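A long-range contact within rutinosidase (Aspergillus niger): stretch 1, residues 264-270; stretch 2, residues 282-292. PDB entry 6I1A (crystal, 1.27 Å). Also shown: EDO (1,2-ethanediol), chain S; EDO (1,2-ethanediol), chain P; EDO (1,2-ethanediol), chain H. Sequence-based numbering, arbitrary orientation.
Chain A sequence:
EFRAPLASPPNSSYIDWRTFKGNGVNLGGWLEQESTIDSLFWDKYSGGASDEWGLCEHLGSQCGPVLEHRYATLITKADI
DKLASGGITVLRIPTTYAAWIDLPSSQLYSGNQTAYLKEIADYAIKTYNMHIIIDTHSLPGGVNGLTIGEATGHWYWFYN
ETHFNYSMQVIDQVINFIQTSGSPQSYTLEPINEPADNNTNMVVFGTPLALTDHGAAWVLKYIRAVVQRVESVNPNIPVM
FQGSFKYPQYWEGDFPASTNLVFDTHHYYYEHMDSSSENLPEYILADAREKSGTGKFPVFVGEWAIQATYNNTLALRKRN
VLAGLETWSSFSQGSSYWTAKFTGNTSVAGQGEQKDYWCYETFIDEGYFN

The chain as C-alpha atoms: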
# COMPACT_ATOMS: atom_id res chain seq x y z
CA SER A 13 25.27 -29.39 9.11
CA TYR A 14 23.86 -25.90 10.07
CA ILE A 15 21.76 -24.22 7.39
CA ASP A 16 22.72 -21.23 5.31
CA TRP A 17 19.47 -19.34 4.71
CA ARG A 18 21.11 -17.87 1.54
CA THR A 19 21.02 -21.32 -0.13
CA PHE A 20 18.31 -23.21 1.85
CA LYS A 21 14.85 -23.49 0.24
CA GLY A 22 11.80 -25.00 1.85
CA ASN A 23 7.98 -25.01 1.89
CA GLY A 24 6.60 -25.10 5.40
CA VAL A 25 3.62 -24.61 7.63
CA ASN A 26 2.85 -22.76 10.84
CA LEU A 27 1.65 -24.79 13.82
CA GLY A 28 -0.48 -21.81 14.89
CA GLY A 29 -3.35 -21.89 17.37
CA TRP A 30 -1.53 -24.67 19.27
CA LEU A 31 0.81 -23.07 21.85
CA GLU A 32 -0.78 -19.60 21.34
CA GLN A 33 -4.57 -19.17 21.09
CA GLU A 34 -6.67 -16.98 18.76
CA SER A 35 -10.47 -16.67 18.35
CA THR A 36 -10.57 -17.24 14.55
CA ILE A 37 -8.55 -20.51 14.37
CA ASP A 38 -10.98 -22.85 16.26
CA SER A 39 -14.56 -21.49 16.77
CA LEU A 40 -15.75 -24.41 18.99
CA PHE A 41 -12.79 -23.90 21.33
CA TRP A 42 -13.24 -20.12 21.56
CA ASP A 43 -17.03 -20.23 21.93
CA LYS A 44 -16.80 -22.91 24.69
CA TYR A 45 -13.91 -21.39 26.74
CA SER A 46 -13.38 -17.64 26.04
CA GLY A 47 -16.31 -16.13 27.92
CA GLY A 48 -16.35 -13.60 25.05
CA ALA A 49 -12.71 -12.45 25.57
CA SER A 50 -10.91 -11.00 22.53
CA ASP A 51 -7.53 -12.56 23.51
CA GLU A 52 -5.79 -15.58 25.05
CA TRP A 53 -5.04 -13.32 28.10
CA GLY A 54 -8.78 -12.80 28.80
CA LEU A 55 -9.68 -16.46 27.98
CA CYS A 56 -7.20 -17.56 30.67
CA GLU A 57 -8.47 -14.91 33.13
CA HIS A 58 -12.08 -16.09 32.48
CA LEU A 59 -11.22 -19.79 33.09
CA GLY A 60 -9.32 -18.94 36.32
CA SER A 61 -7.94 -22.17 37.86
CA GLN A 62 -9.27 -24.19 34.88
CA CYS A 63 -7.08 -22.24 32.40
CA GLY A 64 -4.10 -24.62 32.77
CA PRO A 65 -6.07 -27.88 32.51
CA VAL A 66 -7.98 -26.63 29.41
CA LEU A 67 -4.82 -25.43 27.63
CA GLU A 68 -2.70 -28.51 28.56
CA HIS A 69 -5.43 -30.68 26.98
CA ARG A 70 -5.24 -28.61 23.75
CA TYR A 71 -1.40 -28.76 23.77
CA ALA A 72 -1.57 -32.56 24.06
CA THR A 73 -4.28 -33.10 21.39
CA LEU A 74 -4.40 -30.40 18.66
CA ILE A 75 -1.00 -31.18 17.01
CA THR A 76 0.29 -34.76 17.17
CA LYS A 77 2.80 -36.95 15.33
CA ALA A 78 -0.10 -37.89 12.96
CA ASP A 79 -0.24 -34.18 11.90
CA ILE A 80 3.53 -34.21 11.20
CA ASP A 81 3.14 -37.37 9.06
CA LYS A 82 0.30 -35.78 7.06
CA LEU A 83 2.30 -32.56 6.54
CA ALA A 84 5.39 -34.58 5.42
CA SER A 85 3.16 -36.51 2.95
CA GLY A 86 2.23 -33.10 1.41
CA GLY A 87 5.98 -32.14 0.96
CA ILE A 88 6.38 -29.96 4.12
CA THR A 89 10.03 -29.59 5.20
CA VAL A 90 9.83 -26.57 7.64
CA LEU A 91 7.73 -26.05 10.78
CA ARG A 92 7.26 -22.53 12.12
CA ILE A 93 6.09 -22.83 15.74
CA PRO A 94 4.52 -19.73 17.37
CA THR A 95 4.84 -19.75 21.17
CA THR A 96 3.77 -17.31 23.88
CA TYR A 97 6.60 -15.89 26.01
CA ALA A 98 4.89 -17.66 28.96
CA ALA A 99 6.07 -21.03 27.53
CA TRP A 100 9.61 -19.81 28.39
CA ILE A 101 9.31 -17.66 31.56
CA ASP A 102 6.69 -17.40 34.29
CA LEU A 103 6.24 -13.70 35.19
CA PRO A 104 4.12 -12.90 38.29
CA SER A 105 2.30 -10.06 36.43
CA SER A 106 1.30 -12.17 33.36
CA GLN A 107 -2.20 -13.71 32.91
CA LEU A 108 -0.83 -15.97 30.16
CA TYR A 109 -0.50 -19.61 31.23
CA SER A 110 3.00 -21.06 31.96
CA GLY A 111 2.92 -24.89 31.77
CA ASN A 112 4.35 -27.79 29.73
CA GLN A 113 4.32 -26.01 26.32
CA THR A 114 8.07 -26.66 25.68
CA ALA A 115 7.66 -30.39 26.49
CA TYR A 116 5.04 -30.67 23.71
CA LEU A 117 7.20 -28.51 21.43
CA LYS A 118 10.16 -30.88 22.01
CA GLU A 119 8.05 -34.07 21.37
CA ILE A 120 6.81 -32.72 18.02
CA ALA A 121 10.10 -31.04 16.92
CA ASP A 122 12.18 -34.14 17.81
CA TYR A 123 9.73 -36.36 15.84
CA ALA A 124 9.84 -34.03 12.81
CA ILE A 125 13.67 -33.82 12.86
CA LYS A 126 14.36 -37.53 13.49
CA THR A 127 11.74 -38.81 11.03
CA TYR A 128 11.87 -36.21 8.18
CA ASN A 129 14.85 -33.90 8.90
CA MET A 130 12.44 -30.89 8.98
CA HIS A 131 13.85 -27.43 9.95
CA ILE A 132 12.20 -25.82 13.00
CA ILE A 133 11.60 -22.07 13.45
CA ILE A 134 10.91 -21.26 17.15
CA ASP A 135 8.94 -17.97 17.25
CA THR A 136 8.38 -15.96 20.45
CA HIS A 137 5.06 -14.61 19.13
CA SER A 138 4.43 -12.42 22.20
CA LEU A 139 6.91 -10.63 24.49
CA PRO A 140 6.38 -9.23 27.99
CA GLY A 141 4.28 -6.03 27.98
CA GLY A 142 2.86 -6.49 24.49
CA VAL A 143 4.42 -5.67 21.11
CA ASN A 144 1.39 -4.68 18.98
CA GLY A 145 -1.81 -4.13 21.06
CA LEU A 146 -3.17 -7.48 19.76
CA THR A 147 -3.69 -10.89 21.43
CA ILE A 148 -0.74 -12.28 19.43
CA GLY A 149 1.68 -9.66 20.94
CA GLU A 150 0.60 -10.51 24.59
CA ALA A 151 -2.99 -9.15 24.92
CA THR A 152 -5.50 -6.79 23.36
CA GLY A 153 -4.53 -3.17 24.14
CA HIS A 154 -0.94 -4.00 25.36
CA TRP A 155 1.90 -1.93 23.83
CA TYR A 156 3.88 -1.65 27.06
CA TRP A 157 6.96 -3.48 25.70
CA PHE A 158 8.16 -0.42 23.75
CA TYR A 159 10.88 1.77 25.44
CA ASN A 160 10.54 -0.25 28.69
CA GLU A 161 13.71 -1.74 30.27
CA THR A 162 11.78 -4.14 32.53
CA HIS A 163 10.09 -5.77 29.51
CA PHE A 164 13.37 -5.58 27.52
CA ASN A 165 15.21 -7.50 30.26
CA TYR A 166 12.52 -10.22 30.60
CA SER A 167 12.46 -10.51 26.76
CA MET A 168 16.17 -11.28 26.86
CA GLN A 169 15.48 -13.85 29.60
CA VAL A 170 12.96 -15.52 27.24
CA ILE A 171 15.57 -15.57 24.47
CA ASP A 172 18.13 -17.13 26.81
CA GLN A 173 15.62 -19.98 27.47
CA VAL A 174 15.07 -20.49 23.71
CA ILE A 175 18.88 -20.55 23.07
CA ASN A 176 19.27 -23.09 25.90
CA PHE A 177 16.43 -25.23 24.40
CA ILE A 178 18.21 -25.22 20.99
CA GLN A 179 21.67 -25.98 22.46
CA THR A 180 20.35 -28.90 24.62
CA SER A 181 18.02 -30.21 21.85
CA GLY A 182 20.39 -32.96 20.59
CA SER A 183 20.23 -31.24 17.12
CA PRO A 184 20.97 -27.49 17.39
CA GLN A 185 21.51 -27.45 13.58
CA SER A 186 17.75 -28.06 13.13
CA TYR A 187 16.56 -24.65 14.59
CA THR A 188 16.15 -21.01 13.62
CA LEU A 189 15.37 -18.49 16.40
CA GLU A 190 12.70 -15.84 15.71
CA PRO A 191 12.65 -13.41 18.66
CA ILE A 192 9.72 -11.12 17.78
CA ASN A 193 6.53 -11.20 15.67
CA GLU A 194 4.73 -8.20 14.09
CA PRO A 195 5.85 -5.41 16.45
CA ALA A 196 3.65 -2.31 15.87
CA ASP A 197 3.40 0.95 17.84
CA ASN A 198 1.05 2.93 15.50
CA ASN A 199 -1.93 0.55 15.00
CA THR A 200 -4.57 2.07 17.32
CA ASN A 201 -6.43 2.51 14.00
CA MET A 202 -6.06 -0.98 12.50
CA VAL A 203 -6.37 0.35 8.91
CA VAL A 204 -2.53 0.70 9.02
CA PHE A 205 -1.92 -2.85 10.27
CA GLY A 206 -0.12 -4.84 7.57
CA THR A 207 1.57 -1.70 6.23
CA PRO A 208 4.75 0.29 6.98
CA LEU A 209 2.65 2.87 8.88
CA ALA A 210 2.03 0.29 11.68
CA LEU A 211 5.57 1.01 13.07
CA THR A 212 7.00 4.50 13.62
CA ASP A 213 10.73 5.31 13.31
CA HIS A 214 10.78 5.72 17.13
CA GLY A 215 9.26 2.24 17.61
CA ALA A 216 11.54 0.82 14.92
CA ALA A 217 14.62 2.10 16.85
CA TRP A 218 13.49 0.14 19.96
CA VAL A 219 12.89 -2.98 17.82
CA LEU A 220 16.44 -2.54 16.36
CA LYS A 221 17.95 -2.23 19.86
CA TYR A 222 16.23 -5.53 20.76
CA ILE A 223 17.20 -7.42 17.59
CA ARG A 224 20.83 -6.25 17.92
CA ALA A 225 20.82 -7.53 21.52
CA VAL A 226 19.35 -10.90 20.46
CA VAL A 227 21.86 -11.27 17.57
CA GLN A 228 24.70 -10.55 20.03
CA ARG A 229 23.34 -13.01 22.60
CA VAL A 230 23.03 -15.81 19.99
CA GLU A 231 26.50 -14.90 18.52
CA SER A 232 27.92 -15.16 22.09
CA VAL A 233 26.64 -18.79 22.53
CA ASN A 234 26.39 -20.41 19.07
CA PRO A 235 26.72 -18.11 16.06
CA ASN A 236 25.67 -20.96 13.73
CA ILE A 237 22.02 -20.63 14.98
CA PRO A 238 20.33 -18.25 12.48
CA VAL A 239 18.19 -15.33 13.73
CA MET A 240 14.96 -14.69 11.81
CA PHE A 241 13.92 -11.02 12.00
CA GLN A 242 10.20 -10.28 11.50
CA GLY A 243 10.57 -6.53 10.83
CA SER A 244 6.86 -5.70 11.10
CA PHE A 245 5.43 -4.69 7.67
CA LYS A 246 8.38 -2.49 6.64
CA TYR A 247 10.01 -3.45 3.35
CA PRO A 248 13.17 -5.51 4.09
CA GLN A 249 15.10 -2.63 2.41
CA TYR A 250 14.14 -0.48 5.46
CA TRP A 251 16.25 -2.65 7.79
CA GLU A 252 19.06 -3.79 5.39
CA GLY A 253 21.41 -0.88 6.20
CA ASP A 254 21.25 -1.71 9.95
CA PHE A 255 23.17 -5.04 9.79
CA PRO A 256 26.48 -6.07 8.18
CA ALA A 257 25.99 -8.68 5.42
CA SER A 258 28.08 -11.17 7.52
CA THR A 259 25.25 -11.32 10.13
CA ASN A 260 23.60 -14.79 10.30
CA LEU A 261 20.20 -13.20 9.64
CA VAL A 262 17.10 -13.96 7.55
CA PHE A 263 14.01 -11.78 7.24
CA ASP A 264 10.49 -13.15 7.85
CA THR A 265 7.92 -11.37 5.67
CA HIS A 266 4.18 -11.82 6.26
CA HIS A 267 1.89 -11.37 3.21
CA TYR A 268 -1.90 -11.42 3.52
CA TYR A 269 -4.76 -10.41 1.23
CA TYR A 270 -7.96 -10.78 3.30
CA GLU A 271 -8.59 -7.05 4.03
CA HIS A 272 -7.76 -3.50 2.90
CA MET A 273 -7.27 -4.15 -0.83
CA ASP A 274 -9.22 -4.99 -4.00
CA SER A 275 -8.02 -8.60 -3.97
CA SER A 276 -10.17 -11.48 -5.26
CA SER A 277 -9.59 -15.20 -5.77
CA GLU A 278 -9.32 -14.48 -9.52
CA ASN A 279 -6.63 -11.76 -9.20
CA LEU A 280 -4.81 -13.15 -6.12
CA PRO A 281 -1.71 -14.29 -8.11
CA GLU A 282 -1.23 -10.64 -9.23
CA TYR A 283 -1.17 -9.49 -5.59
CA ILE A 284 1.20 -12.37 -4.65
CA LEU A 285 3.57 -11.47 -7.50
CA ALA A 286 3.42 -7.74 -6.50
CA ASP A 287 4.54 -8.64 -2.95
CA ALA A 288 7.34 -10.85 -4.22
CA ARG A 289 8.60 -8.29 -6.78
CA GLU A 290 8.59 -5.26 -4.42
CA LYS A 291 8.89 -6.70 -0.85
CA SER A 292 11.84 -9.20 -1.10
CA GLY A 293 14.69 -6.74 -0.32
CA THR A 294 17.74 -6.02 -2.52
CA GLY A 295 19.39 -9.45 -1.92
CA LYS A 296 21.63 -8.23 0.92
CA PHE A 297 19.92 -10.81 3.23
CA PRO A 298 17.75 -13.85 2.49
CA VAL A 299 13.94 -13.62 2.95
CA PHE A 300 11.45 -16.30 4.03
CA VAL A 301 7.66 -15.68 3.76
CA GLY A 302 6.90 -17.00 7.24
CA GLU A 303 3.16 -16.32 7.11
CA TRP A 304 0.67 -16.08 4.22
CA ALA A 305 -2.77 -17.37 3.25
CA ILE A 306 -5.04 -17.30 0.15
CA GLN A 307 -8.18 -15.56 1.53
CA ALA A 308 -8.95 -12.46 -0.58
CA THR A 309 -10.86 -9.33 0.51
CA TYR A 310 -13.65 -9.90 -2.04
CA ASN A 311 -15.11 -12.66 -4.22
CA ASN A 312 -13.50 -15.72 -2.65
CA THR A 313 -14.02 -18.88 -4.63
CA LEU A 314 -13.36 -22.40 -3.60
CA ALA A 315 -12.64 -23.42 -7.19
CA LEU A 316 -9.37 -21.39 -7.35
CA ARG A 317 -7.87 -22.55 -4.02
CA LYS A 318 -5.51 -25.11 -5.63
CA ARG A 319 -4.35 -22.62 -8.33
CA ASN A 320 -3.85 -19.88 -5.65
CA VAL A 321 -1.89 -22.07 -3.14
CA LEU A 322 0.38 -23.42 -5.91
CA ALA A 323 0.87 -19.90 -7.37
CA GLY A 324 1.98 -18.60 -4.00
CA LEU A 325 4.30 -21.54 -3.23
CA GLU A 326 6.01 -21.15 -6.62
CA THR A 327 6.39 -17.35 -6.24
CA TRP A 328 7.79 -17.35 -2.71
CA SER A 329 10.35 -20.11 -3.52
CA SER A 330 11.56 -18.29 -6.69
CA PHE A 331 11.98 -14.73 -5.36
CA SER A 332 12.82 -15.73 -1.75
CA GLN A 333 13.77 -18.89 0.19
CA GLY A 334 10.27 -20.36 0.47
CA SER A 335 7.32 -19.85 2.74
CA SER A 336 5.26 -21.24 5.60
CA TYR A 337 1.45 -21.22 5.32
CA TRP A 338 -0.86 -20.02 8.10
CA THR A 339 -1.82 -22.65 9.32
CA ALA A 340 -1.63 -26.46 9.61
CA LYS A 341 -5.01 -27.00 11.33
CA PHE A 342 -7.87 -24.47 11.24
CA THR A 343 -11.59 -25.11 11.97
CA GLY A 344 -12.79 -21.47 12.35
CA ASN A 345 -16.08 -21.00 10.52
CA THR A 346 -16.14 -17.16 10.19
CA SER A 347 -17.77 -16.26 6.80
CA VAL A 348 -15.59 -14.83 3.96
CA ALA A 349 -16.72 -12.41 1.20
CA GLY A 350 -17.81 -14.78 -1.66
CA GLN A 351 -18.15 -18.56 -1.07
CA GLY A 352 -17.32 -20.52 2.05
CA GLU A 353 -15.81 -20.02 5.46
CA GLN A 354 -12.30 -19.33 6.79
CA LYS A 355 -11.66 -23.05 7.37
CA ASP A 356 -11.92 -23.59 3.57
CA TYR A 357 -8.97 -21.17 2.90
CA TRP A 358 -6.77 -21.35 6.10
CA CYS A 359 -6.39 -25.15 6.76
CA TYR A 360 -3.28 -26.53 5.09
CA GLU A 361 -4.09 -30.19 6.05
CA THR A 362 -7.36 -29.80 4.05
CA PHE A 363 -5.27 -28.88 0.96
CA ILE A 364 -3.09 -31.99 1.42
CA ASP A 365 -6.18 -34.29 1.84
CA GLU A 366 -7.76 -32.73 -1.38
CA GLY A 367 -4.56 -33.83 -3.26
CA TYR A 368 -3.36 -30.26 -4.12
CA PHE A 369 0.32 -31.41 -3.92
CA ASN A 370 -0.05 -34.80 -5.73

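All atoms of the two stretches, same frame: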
# COMPACT_ATOMS: atom_id res chain seq x y z
N ASP A 264 11.81 -12.46 7.94
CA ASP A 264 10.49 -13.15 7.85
C ASP A 264 9.48 -12.12 7.40
O ASP A 264 9.18 -11.14 8.14
CB ASP A 264 10.09 -13.68 9.21
CG ASP A 264 8.69 -14.24 9.29
OD1 ASP A 264 8.08 -14.36 8.21
OD2 ASP A 264 8.19 -14.64 10.39
N THR A 265 8.98 -12.23 6.17
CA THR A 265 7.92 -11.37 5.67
C THR A 265 6.56 -12.05 5.77
O THR A 265 6.49 -13.27 5.64
CB THR A 265 8.18 -10.93 4.23
OG1 THR A 265 8.37 -12.11 3.44
CG2 THR A 265 9.37 -9.99 4.14
N HIS A 266 5.55 -11.27 6.11
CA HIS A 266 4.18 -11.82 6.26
C HIS A 266 3.31 -11.15 5.20
O HIS A 266 3.22 -9.93 5.18
CB HIS A 266 3.61 -11.51 7.65
CG HIS A 266 4.29 -12.24 8.74
ND1 HIS A 266 3.89 -12.12 10.07
CD2 HIS A 266 5.31 -13.11 8.72
CE1 HIS A 266 4.69 -12.89 10.82
NE2 HIS A 266 5.60 -13.51 10.02
N HIS A 267 2.70 -11.93 4.32
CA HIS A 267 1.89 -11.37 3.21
C HIS A 267 0.48 -11.94 3.24
O HIS A 267 0.32 -13.17 3.03
CB HIS A 267 2.56 -11.72 1.84
CG HIS A 267 3.89 -11.09 1.66
ND1 HIS A 267 4.13 -9.76 1.88
CD2 HIS A 267 5.07 -11.67 1.30
CE1 HIS A 267 5.42 -9.53 1.61
NE2 HIS A 267 6.03 -10.68 1.28
N TYR A 268 -0.48 -11.07 3.47
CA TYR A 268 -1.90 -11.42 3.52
C TYR A 268 -2.70 -10.53 2.62
O TYR A 268 -2.27 -9.45 2.19
CB TYR A 268 -2.39 -11.32 4.98
CG TYR A 268 -1.87 -12.39 5.90
CD1 TYR A 268 -2.34 -13.68 5.79
CD2 TYR A 268 -0.90 -12.12 6.86
CE1 TYR A 268 -1.95 -14.68 6.67
CE2 TYR A 268 -0.53 -13.11 7.75
CZ TYR A 268 -1.04 -14.38 7.65
OH TYR A 268 -0.72 -15.33 8.61
N TYR A 269 -3.89 -11.01 2.30
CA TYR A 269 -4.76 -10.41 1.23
C TYR A 269 -6.20 -10.25 1.65
O TYR A 269 -7.00 -9.85 0.81
CB TYR A 269 -4.65 -11.25 -0.03
CG TYR A 269 -3.22 -11.47 -0.42
CD1 TYR A 269 -2.46 -10.52 -1.09
CD2 TYR A 269 -2.60 -12.66 -0.10
CE1 TYR A 269 -1.11 -10.70 -1.34
CE2 TYR A 269 -1.26 -12.86 -0.34
CZ TYR A 269 -0.49 -11.89 -0.96
OH TYR A 269 0.84 -12.04 -1.19
N TYR A 270 -6.55 -10.55 2.90
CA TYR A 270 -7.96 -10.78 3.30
C TYR A 270 -8.65 -9.49 3.72
O TYR A 270 -9.89 -9.51 3.92
CB TYR A 270 -8.06 -11.83 4.42
CG TYR A 270 -7.33 -11.47 5.69
CD1 TYR A 270 -7.87 -10.64 6.65
CD2 TYR A 270 -6.07 -11.97 5.96
CE1 TYR A 270 -7.15 -10.26 7.79
CE2 TYR A 270 -5.34 -11.63 7.11
CZ TYR A 270 -5.91 -10.79 8.04
OH TYR A 270 -5.19 -10.47 9.21
N GLU A 282 -1.76 -11.98 -8.94
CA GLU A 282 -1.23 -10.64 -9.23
C GLU A 282 -0.75 -9.97 -7.95
O GLU A 282 0.35 -9.36 -7.94
CB GLU A 282 -2.27 -9.77 -9.93
CG GLU A 282 -2.65 -10.30 -11.29
CD GLU A 282 -3.92 -9.67 -11.84
OE1 GLU A 282 -4.27 -8.58 -11.46
OE2 GLU A 282 -4.64 -10.39 -12.57
N TYR A 283 -1.52 -10.10 -6.91
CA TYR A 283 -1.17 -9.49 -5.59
C TYR A 283 0.02 -10.24 -4.99
O TYR A 283 0.94 -9.63 -4.37
CB TYR A 283 -2.36 -9.49 -4.64
CG TYR A 283 -3.34 -8.37 -4.90
CD1 TYR A 283 -4.35 -8.50 -5.83
CD2 TYR A 283 -3.20 -7.17 -4.26
CE1 TYR A 283 -5.19 -7.45 -6.13
CE2 TYR A 283 -4.07 -6.11 -4.51
CZ TYR A 283 -5.09 -6.27 -5.43
OH TYR A 283 -5.93 -5.21 -5.77
N ILE A 284 0.05 -11.56 -5.13
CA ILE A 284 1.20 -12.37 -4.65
C ILE A 284 2.46 -11.93 -5.40
O ILE A 284 3.54 -11.71 -4.78
CB ILE A 284 0.88 -13.87 -4.86
CG1 ILE A 284 -0.15 -14.34 -3.82
CG2 ILE A 284 2.11 -14.77 -4.80
CD1 ILE A 284 -0.77 -15.70 -4.11
N LEU A 285 2.38 -11.86 -6.73
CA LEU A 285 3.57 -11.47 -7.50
C LEU A 285 3.99 -10.03 -7.14
O LEU A 285 5.21 -9.79 -7.04
CB LEU A 285 3.28 -11.60 -9.01
CG LEU A 285 4.45 -11.26 -9.94
CD1 LEU A 285 5.63 -12.17 -9.66
CD2 LEU A 285 4.01 -11.39 -11.39
N ALA A 286 3.08 -9.11 -6.89
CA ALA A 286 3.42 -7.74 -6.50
C ALA A 286 4.24 -7.75 -5.19
O ALA A 286 5.30 -7.07 -5.06
CB ALA A 286 2.18 -6.88 -6.37
N ASP A 287 3.82 -8.53 -4.22
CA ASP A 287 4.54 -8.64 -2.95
C ASP A 287 5.93 -9.18 -3.21
O ASP A 287 6.93 -8.72 -2.64
CB ASP A 287 3.77 -9.52 -1.96
CG ASP A 287 2.55 -8.86 -1.35
OD1 ASP A 287 2.43 -7.60 -1.42
OD2 ASP A 287 1.74 -9.58 -0.77
N ALA A 288 6.03 -10.24 -4.00
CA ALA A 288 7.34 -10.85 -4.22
C ALA A 288 8.27 -9.89 -4.96
O ALA A 288 9.50 -9.82 -4.67
CB ALA A 288 7.25 -12.14 -5.02
N ARG A 289 7.77 -9.20 -5.97
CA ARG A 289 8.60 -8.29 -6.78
C ARG A 289 9.07 -7.10 -5.98
O ARG A 289 10.24 -6.66 -6.20
CB ARG A 289 7.89 -7.81 -8.03
CG ARG A 289 7.70 -8.91 -9.05
CD ARG A 289 7.29 -8.43 -10.42
NE ARG A 289 5.96 -7.83 -10.41
CZ ARG A 289 5.18 -7.79 -11.45
NH1 ARG A 289 5.54 -8.27 -12.61
NH2 ARG A 289 3.97 -7.24 -11.33
N GLU A 290 8.25 -6.56 -5.06
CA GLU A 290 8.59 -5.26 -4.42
C GLU A 290 8.98 -5.44 -2.97
O GLU A 290 9.49 -4.42 -2.40
CB GLU A 290 7.40 -4.31 -4.51
CG GLU A 290 6.74 -4.24 -5.86
CD GLU A 290 7.64 -3.92 -7.04
OE1 GLU A 290 8.79 -3.42 -6.87
OE2 GLU A 290 7.21 -4.19 -8.22
N LYS A 291 8.74 -6.58 -2.32
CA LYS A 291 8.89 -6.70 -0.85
C LYS A 291 9.84 -7.84 -0.52
O LYS A 291 9.61 -8.49 0.54
CB LYS A 291 7.52 -6.88 -0.17
CG LYS A 291 6.52 -5.79 -0.54
CD LYS A 291 5.12 -6.01 0.05
CE LYS A 291 4.14 -5.00 -0.48
NZ LYS A 291 2.74 -5.22 -0.03
N SER A 292 10.85 -8.11 -1.33
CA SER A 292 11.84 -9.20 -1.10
C SER A 292 13.25 -8.64 -0.82
O SER A 292 14.16 -9.46 -0.82
CB SER A 292 11.87 -10.16 -2.21
OG SER A 292 10.58 -10.75 -2.44
C1 EDO S . -2.19 -6.29 -7.75
O1 EDO S . -1.01 -5.52 -7.90
C2 EDO S . -3.20 -5.98 -8.77
O2 EDO S . -2.96 -6.56 -9.99
C1 EDO P . 9.16 -0.92 -3.02
O1 EDO P . 10.07 -1.94 -3.51
C2 EDO P . 9.96 0.20 -2.47
O2 EDO P . 11.17 -0.20 -1.83
C1 EDO H . 11.32 -6.97 6.74
O1 EDO H . 10.83 -5.72 7.10
C2 EDO H . 10.30 -7.98 7.10
O2 EDO H . 10.78 -8.85 8.00
O HOH W 1 8.65 -11.12 0.74
O HOH W 2 0.00 -8.34 0.94

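How do the two backbones lie? The strand that runs through D264 and the helix that enters at E282 and ends at E290 run nearly antiparallel, at 155°, with axes 9.6 Å apart at closest. T265, H267 and Y269, alternate residues of the strand, direct their CA-to-CB bonds toward the helix and pair with K291, D287 and Y283.

What do Y283 and I284 offer? Y283 and I284 give Y269 an apolar bed: Y283 CB lies 3.7 Å from Y269 CD1, and I284 CG1 lies 3.8 Å from Y269 CZ. The Y283 ring itself leads away, one face covered by an ethanediol.

Why is D287 central? Its carboxylate OD2 accepts a hydrogen bond from Y269 OH at 2.7 Å, the one direct hydrogen bond between the stretches. A water bridges the same OD2 to the carbonyl of Y268. D287 CB sits over the face of the H267 ring, 3.8 Å from its centroid, a CH-pi contact.

How does K291 close the contact? Just past the helix, its NZ reaches back to D287 OD1 at 2.8 Å, a salt bridge that leaves OD2 to the tyrosine and water. K291 CB packs 3.8 Å from H267 CE1. A second water donates to K291 O and also hydrogen-bonds T265 OG1 and H267 NE2, linking K291 O to strand groups too far away to bond it directly.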